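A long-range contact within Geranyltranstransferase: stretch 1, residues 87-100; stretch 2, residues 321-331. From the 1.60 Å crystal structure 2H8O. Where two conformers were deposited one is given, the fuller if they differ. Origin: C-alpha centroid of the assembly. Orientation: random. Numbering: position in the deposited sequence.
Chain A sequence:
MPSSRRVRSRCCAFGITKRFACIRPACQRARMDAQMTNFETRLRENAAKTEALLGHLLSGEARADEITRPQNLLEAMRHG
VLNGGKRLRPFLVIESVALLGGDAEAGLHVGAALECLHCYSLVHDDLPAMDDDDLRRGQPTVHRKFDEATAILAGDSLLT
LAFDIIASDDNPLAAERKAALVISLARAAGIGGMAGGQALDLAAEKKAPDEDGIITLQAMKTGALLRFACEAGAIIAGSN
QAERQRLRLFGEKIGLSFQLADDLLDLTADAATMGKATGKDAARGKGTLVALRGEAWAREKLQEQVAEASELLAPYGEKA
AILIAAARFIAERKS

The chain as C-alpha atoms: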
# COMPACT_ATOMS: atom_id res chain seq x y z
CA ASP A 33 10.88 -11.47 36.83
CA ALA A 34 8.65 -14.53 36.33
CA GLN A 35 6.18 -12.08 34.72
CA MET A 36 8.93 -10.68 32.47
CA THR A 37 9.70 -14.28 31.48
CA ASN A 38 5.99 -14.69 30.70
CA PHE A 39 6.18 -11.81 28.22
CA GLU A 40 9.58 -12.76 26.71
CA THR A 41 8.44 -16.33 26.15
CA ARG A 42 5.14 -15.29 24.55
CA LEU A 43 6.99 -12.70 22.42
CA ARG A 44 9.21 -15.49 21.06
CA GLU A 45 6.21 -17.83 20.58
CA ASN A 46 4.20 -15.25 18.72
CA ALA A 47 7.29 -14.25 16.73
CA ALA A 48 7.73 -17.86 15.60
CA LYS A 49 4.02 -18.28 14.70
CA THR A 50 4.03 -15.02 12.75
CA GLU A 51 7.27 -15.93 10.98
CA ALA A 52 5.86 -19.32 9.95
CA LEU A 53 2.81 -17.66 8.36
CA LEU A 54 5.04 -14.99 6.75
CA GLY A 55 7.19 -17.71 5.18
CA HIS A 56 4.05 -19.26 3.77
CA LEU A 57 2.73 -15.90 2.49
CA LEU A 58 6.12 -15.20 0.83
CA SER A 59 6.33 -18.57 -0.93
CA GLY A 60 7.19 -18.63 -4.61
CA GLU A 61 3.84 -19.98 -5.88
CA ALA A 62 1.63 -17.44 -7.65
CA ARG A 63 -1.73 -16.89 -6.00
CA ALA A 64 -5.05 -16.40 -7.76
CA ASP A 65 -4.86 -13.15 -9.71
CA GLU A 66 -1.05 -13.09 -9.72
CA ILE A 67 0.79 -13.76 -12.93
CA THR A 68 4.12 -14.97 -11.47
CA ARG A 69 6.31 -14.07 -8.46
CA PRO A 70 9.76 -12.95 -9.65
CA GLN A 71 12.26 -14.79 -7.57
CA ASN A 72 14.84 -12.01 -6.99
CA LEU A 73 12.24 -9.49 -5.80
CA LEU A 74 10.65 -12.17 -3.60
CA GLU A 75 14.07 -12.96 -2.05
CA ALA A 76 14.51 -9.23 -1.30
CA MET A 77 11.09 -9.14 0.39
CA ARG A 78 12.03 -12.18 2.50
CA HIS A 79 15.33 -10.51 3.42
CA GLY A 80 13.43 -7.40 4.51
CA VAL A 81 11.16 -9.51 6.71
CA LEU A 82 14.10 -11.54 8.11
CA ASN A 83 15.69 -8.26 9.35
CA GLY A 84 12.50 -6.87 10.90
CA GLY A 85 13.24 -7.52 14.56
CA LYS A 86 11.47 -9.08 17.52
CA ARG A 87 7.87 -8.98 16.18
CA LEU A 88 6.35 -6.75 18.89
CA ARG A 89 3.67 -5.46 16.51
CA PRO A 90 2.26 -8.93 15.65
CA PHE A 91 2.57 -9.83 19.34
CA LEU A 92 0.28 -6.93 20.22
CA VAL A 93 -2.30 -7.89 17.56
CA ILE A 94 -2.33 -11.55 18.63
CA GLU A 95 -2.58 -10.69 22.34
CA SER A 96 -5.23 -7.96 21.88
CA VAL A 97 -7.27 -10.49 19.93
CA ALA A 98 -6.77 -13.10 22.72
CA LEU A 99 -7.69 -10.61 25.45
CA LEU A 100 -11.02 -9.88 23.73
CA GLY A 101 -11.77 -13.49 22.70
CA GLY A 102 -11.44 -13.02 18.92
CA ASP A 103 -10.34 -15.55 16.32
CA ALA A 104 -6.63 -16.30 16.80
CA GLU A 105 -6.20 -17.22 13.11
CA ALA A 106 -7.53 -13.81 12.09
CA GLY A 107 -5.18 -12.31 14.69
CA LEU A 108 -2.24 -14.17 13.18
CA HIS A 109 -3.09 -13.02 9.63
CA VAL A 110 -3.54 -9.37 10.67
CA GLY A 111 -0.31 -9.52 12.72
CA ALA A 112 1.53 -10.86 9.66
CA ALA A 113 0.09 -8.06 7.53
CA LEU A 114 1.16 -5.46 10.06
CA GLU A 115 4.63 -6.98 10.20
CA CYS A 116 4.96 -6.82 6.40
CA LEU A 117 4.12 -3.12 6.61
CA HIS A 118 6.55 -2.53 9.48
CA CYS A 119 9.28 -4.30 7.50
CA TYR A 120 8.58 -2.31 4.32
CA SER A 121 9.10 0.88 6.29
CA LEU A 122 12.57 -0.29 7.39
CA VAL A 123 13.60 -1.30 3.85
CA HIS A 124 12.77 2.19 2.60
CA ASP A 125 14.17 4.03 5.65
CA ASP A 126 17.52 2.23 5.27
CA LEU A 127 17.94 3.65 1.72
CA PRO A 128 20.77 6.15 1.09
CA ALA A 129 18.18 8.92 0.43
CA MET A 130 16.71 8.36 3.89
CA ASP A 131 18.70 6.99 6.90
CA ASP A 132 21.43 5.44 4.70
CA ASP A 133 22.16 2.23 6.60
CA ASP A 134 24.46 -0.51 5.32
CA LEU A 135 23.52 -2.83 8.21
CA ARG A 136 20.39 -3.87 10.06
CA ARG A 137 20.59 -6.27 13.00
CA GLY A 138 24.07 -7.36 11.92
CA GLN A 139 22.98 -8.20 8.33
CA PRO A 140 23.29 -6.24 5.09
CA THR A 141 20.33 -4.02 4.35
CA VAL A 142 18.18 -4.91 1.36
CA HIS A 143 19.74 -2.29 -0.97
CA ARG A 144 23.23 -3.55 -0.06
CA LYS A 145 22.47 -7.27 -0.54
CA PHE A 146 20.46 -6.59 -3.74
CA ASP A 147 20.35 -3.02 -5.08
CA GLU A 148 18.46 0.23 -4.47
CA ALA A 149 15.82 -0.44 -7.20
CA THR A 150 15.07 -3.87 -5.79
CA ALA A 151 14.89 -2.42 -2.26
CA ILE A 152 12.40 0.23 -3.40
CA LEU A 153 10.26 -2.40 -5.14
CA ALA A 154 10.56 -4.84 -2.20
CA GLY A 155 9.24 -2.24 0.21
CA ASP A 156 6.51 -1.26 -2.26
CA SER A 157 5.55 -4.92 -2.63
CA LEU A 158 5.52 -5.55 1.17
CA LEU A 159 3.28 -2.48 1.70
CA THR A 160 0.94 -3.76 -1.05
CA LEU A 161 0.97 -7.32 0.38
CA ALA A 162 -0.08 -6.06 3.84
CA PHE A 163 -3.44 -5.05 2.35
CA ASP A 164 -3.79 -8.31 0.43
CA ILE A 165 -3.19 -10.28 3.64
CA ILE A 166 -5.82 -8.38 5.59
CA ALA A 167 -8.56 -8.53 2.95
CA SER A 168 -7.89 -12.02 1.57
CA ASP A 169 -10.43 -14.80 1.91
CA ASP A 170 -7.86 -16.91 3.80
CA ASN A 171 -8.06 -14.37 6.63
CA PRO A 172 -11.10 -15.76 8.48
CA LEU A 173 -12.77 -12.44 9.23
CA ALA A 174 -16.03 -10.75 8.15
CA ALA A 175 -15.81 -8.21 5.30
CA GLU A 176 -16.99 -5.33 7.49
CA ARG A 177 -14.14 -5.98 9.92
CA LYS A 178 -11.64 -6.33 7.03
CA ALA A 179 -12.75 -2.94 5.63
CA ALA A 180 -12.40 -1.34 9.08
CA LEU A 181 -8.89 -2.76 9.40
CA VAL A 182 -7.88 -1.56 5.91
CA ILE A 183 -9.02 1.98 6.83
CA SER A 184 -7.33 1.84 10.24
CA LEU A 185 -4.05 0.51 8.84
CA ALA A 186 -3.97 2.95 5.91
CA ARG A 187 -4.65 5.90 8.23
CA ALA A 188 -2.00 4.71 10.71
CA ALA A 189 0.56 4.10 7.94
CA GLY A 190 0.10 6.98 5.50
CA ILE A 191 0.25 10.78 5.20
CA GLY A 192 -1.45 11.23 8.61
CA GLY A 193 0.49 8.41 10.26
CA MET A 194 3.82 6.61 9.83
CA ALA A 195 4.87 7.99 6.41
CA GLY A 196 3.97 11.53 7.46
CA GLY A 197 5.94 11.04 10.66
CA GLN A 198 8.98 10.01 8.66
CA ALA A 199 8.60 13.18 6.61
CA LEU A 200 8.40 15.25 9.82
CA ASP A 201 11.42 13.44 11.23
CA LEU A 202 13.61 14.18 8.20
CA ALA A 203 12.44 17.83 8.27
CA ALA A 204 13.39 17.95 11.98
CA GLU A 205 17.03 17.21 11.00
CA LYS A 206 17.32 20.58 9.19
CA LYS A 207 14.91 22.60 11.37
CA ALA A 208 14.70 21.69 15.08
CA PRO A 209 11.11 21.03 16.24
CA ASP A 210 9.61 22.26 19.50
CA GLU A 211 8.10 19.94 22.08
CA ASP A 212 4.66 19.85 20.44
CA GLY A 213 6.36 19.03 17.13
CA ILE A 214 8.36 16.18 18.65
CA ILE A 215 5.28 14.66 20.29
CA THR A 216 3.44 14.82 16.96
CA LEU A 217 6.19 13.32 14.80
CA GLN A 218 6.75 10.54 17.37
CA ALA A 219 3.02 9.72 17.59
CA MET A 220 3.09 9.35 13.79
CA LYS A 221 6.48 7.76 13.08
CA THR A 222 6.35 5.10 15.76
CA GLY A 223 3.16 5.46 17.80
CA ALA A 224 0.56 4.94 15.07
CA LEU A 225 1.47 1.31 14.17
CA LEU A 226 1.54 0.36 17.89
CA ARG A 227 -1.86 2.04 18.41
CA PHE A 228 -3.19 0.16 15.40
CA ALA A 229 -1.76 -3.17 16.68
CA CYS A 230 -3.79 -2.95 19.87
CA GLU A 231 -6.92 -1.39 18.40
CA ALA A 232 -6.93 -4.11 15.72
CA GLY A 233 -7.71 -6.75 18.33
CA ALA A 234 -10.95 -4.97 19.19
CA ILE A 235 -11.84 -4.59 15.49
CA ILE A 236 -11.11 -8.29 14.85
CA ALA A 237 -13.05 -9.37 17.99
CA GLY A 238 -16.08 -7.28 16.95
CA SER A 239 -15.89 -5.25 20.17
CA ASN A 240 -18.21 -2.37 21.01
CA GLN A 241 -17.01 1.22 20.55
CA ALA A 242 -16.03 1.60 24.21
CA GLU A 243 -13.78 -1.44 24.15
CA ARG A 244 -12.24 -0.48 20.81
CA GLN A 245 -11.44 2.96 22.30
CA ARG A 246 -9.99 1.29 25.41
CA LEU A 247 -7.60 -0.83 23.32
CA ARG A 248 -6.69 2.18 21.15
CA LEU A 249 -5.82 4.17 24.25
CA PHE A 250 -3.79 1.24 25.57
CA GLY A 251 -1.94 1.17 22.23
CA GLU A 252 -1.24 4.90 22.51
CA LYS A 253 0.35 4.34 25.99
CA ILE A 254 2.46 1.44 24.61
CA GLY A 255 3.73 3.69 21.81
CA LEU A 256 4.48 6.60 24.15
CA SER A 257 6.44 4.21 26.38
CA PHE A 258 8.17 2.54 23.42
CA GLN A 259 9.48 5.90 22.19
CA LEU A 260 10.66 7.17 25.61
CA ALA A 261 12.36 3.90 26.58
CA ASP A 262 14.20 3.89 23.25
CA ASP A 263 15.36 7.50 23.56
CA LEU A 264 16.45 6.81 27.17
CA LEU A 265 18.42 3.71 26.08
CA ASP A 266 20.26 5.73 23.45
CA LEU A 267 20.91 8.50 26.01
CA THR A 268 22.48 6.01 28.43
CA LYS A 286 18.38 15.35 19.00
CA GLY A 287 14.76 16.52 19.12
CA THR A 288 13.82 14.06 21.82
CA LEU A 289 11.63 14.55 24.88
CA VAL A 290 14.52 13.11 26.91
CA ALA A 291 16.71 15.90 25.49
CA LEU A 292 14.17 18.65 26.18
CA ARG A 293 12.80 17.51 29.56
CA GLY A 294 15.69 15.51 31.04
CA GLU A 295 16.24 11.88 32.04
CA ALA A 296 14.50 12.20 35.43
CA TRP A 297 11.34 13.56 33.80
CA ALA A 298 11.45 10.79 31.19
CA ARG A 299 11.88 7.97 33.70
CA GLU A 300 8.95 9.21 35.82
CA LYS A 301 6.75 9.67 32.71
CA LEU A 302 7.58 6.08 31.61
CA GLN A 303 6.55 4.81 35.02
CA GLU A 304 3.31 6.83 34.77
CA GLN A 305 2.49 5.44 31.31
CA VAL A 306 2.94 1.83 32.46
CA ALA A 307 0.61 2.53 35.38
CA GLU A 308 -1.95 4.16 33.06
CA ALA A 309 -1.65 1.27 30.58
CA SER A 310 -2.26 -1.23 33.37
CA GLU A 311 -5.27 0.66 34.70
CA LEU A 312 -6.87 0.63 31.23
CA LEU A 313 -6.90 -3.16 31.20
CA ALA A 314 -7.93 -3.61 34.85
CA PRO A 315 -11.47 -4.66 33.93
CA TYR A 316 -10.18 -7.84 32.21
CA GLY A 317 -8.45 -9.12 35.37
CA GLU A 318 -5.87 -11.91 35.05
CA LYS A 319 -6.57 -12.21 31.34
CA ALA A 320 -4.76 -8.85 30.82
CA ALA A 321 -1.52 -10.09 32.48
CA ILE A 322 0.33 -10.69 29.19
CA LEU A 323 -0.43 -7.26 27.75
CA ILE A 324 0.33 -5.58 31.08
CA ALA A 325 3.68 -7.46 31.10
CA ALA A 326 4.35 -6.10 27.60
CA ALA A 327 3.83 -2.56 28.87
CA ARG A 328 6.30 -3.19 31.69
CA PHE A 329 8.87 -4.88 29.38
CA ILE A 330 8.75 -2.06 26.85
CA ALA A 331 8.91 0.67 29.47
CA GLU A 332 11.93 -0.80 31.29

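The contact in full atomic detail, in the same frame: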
# COMPACT_ATOMS: atom_id res chain seq x y z
N ARG A 87 9.27 -8.71 16.47
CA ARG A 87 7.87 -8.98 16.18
C ARG A 87 6.91 -8.49 17.29
O ARG A 87 5.86 -9.07 17.52
CB ARG A 87 7.62 -10.47 15.89
CG ARG A 87 8.67 -11.13 15.02
CD ARG A 87 8.86 -10.48 13.65
NE ARG A 87 9.84 -11.24 12.90
CZ ARG A 87 10.38 -10.89 11.74
NH1 ARG A 87 10.05 -9.75 11.15
NH2 ARG A 87 11.28 -11.68 11.18
N LEU A 88 7.25 -7.37 17.90
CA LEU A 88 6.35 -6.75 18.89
C LEU A 88 4.99 -6.41 18.30
O LEU A 88 3.96 -6.54 18.98
CB LEU A 88 6.99 -5.50 19.48
CG LEU A 88 6.13 -4.75 20.48
CD1 LEU A 88 5.86 -5.61 21.70
CD2 LEU A 88 6.78 -3.42 20.87
N ARG A 89 4.96 -5.90 17.07
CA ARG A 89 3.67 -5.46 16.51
C ARG A 89 2.68 -6.65 16.32
O ARG A 89 1.54 -6.59 16.80
CB ARG A 89 3.88 -4.62 15.26
CG ARG A 89 4.53 -3.29 15.65
CD ARG A 89 5.13 -2.53 14.48
NE ARG A 89 5.94 -1.40 14.94
CZ ARG A 89 7.16 -1.51 15.45
NH1 ARG A 89 7.76 -2.70 15.58
NH2 ARG A 89 7.81 -0.43 15.84
N PRO A 90 3.11 -7.74 15.65
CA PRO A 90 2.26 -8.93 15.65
C PRO A 90 1.90 -9.46 17.04
O PRO A 90 0.78 -9.92 17.24
CB PRO A 90 3.09 -9.97 14.89
CG PRO A 90 4.24 -9.32 14.37
CD PRO A 90 4.29 -7.90 14.79
N PHE A 91 2.84 -9.40 17.98
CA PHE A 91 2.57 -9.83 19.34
C PHE A 91 1.35 -9.09 19.88
O PHE A 91 0.44 -9.69 20.47
CB PHE A 91 3.78 -9.58 20.24
CG PHE A 91 3.49 -9.70 21.69
CD1 PHE A 91 3.70 -10.90 22.36
CD2 PHE A 91 2.98 -8.63 22.40
CE1 PHE A 91 3.41 -10.99 23.72
CE2 PHE A 91 2.70 -8.74 23.75
CZ PHE A 91 2.91 -9.90 24.39
N LEU A 92 1.34 -7.77 19.68
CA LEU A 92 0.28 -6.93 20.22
C LEU A 92 -1.07 -7.24 19.56
O LEU A 92 -2.12 -7.29 20.24
CB LEU A 92 0.63 -5.44 20.10
CG LEU A 92 1.80 -4.97 20.99
CD1 LEU A 92 2.30 -3.60 20.54
CD2 LEU A 92 1.39 -4.95 22.46
N VAL A 93 -1.07 -7.48 18.26
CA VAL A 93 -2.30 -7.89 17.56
C VAL A 93 -2.84 -9.22 18.12
O VAL A 93 -4.02 -9.33 18.55
CB VAL A 93 -2.09 -8.00 16.05
CG1 VAL A 93 -3.39 -8.50 15.40
CG2 VAL A 93 -1.65 -6.64 15.46
N ILE A 94 -1.97 -10.22 18.15
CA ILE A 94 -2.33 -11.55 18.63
C ILE A 94 -2.88 -11.47 20.06
O ILE A 94 -3.90 -12.09 20.38
CB ILE A 94 -1.09 -12.48 18.57
CG1 ILE A 94 -0.73 -12.78 17.10
CG2 ILE A 94 -1.35 -13.78 19.35
CD1 ILE A 94 0.66 -13.32 16.90
N GLU A 95 -2.20 -10.72 20.92
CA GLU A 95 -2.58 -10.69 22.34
C GLU A 95 -3.81 -9.80 22.61
O GLU A 95 -4.58 -10.08 23.52
CB GLU A 95 -1.38 -10.36 23.22
CG GLU A 95 -0.29 -11.46 23.17
CD GLU A 95 -0.80 -12.86 23.60
OE1 GLU A 95 -1.71 -12.94 24.48
OE2 GLU A 95 -0.29 -13.90 23.11
N SER A 96 -4.00 -8.76 21.80
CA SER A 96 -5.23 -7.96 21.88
C SER A 96 -6.42 -8.83 21.46
O SER A 96 -7.46 -8.84 22.13
CB SER A 96 -5.14 -6.73 20.98
OG SER A 96 -6.33 -5.96 21.07
N VAL A 97 -6.24 -9.57 20.38
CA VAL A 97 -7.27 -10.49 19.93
C VAL A 97 -7.59 -11.52 21.03
O VAL A 97 -8.77 -11.77 21.33
CB VAL A 97 -6.89 -11.20 18.62
CG1 VAL A 97 -7.92 -12.27 18.27
CG2 VAL A 97 -6.79 -10.17 17.45
N ALA A 98 -6.57 -12.10 21.66
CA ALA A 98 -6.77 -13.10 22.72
C ALA A 98 -7.49 -12.51 23.93
O ALA A 98 -8.40 -13.14 24.49
CB ALA A 98 -5.46 -13.70 23.15
N LEU A 99 -7.07 -11.30 24.33
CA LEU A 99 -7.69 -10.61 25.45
C LEU A 99 -9.19 -10.49 25.29
O LEU A 99 -9.95 -10.67 26.27
CB LEU A 99 -7.10 -9.21 25.63
CG LEU A 99 -7.68 -8.37 26.77
CD1 LEU A 99 -7.24 -8.91 28.12
CD2 LEU A 99 -7.30 -6.91 26.56
N LEU A 100 -9.62 -10.19 24.06
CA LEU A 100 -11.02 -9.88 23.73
C LEU A 100 -11.78 -11.08 23.14
O LEU A 100 -12.92 -10.93 22.69
CB LEU A 100 -11.06 -8.69 22.76
CG LEU A 100 -10.40 -7.41 23.29
CD1 LEU A 100 -10.37 -6.24 22.29
CD2 LEU A 100 -11.11 -6.99 24.57
N ALA A 321 -2.88 -9.98 31.95
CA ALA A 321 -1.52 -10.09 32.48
C ALA A 321 -0.43 -10.00 31.41
O ALA A 321 0.60 -9.35 31.62
CB ALA A 321 -1.34 -11.40 33.26
N ILE A 322 -0.65 -10.67 30.28
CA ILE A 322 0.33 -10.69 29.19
C ILE A 322 0.54 -9.32 28.58
O ILE A 322 1.67 -8.90 28.35
CB ILE A 322 -0.07 -11.71 28.10
CG1 ILE A 322 0.14 -13.12 28.64
CG2 ILE A 322 0.72 -11.49 26.83
CD1 ILE A 322 -0.40 -14.18 27.77
N LEU A 323 -0.55 -8.62 28.30
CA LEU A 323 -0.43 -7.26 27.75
C LEU A 323 0.14 -6.28 28.76
O LEU A 323 0.89 -5.38 28.40
CB LEU A 323 -1.76 -6.76 27.22
CG LEU A 323 -2.12 -7.32 25.85
CD1 LEU A 323 -3.58 -7.00 25.52
CD2 LEU A 323 -1.16 -6.81 24.75
N ILE A 324 -0.24 -6.43 30.03
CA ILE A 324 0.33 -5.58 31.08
C ILE A 324 1.84 -5.83 31.20
O ILE A 324 2.61 -4.88 31.35
CB ILE A 324 -0.42 -5.76 32.40
CG1 ILE A 324 -1.80 -5.12 32.26
CG2 ILE A 324 0.35 -5.14 33.58
CD1 ILE A 324 -2.71 -5.38 33.42
N ALA A 325 2.26 -7.09 31.08
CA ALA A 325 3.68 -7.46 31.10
C ALA A 325 4.42 -6.83 29.92
O ALA A 325 5.58 -6.42 30.05
CB ALA A 325 3.86 -8.96 31.09
N ALA A 326 3.76 -6.75 28.76
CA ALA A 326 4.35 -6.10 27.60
C ALA A 326 4.61 -4.63 27.90
O ALA A 326 5.67 -4.12 27.58
CB ALA A 326 3.45 -6.25 26.39
N ALA A 327 3.65 -3.97 28.52
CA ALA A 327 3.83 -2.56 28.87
C ALA A 327 5.05 -2.39 29.77
O ALA A 327 5.88 -1.51 29.56
CB ALA A 327 2.56 -1.99 29.54
N ARG A 328 5.18 -3.26 30.77
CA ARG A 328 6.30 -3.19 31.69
C ARG A 328 7.63 -3.53 31.00
O ARG A 328 8.63 -2.88 31.25
CB ARG A 328 6.07 -4.10 32.89
CG ARG A 328 6.68 -3.56 34.17
CD ARG A 328 6.11 -4.26 35.41
NE ARG A 328 6.54 -5.65 35.53
CZ ARG A 328 7.70 -6.05 36.06
NH1 ARG A 328 8.60 -5.17 36.50
NH2 ARG A 328 7.97 -7.34 36.14
N PHE A 329 7.64 -4.52 30.11
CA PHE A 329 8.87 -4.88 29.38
C PHE A 329 9.37 -3.73 28.53
O PHE A 329 10.55 -3.37 28.58
CB PHE A 329 8.65 -6.10 28.48
CG PHE A 329 9.80 -6.36 27.52
CD1 PHE A 329 10.95 -7.02 27.96
CD2 PHE A 329 9.73 -5.95 26.19
CE1 PHE A 329 12.01 -7.27 27.08
CE2 PHE A 329 10.78 -6.20 25.29
CZ PHE A 329 11.93 -6.86 25.74
N ILE A 330 8.45 -3.18 27.74
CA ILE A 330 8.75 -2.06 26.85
C ILE A 330 9.31 -0.90 27.65
O ILE A 330 10.38 -0.37 27.33
CB ILE A 330 7.47 -1.59 26.12
CG1 ILE A 330 7.03 -2.62 25.09
CG2 ILE A 330 7.70 -0.24 25.42
CD1 ILE A 330 5.63 -2.40 24.56
N ALA A 331 8.62 -0.55 28.73
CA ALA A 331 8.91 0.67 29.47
C ALA A 331 10.22 0.60 30.25
O ALA A 331 10.76 1.65 30.60
CB ALA A 331 7.77 0.99 30.42

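Two helices, 88-99 and 321-331, pack side by side although touching residues are at least 224 positions apart in sequence. Their axes approach to 9.9 Å. Their N-to-C directions differ by 148°, so they run roughly antiparallel. The contact buries 414 Å², both sides summed. No hydrogen bond crosses it. Within each helix the backbone is held by i to i-4 hydrogen bonds, as in the one from Leu99 N to Glu95 O at 2.9 Å, and the contact is made mainly by apolar side chains.

Leu323 covers the most surface. Its CA-to-CB bond points sideways, but the end of the side chain comes nearer to the first helix. With chi1 m and chi2 t, it sits as a knob among Leu92, Glu95, Ser96 and Leu99. Leu323 CD1 lies 3.9 Å from Leu99 CD2 and 4.1 Å from Ser96 CA. Leu323 CD1 is also 3.8 Å from the backbone oxygen Glu95 O, a packing contact. Leu323 CD2 is 3.9 Å from Leu92 CD2 and 3.9 Å from Glu95 CB. The two methyls thus touch different parts of the hole. The backbones come closest here too, with Glu95 CA and Leu323 CA 6.8 Å apart.

Ile322 is next in area. Its CA-to-CB bond points toward the first helix. Ile322 CG2 touches two residues one helical turn apart: it is 3.6 Å from Phe91 CZ and 3.7 Å from Glu95 OE1. The second contact places a carboxylate oxygen against a methyl group, which offers it no polar partner. The other oxygen of that group, Glu95 OE2, is hydrogen-bonded elsewhere in the structure. Glu95 is buried, and its CA-to-CB bond points toward the second helix. It packs against both Ile322 and Leu323.

Phe91 links these contacts to the next turn of the second helix. Its CA-to-CB bond points sideways, and its t rotamer brings the ring end nearer to the partner helix. Phe91 CE2 lies 3.7 Å from Ala326 CB and 4.4 Å from Leu323 CD2. Ile322, Leu323 and Ala326 all meet the ring obliquely. Ala326 points its CA-to-CB bond toward the first helix, and its single methyl reaches the ring directly.

One turn beyond Ala326, Ile330 meets Leu88, with Leu88 CD2 and Ile330 CD1 4.0 Å apart. Both CA-to-CB bonds point toward the opposing stretch. The pairing follows from the antiparallel sense: the start of the first helix lies near the end of the second, while Leu99 lies by Leu323.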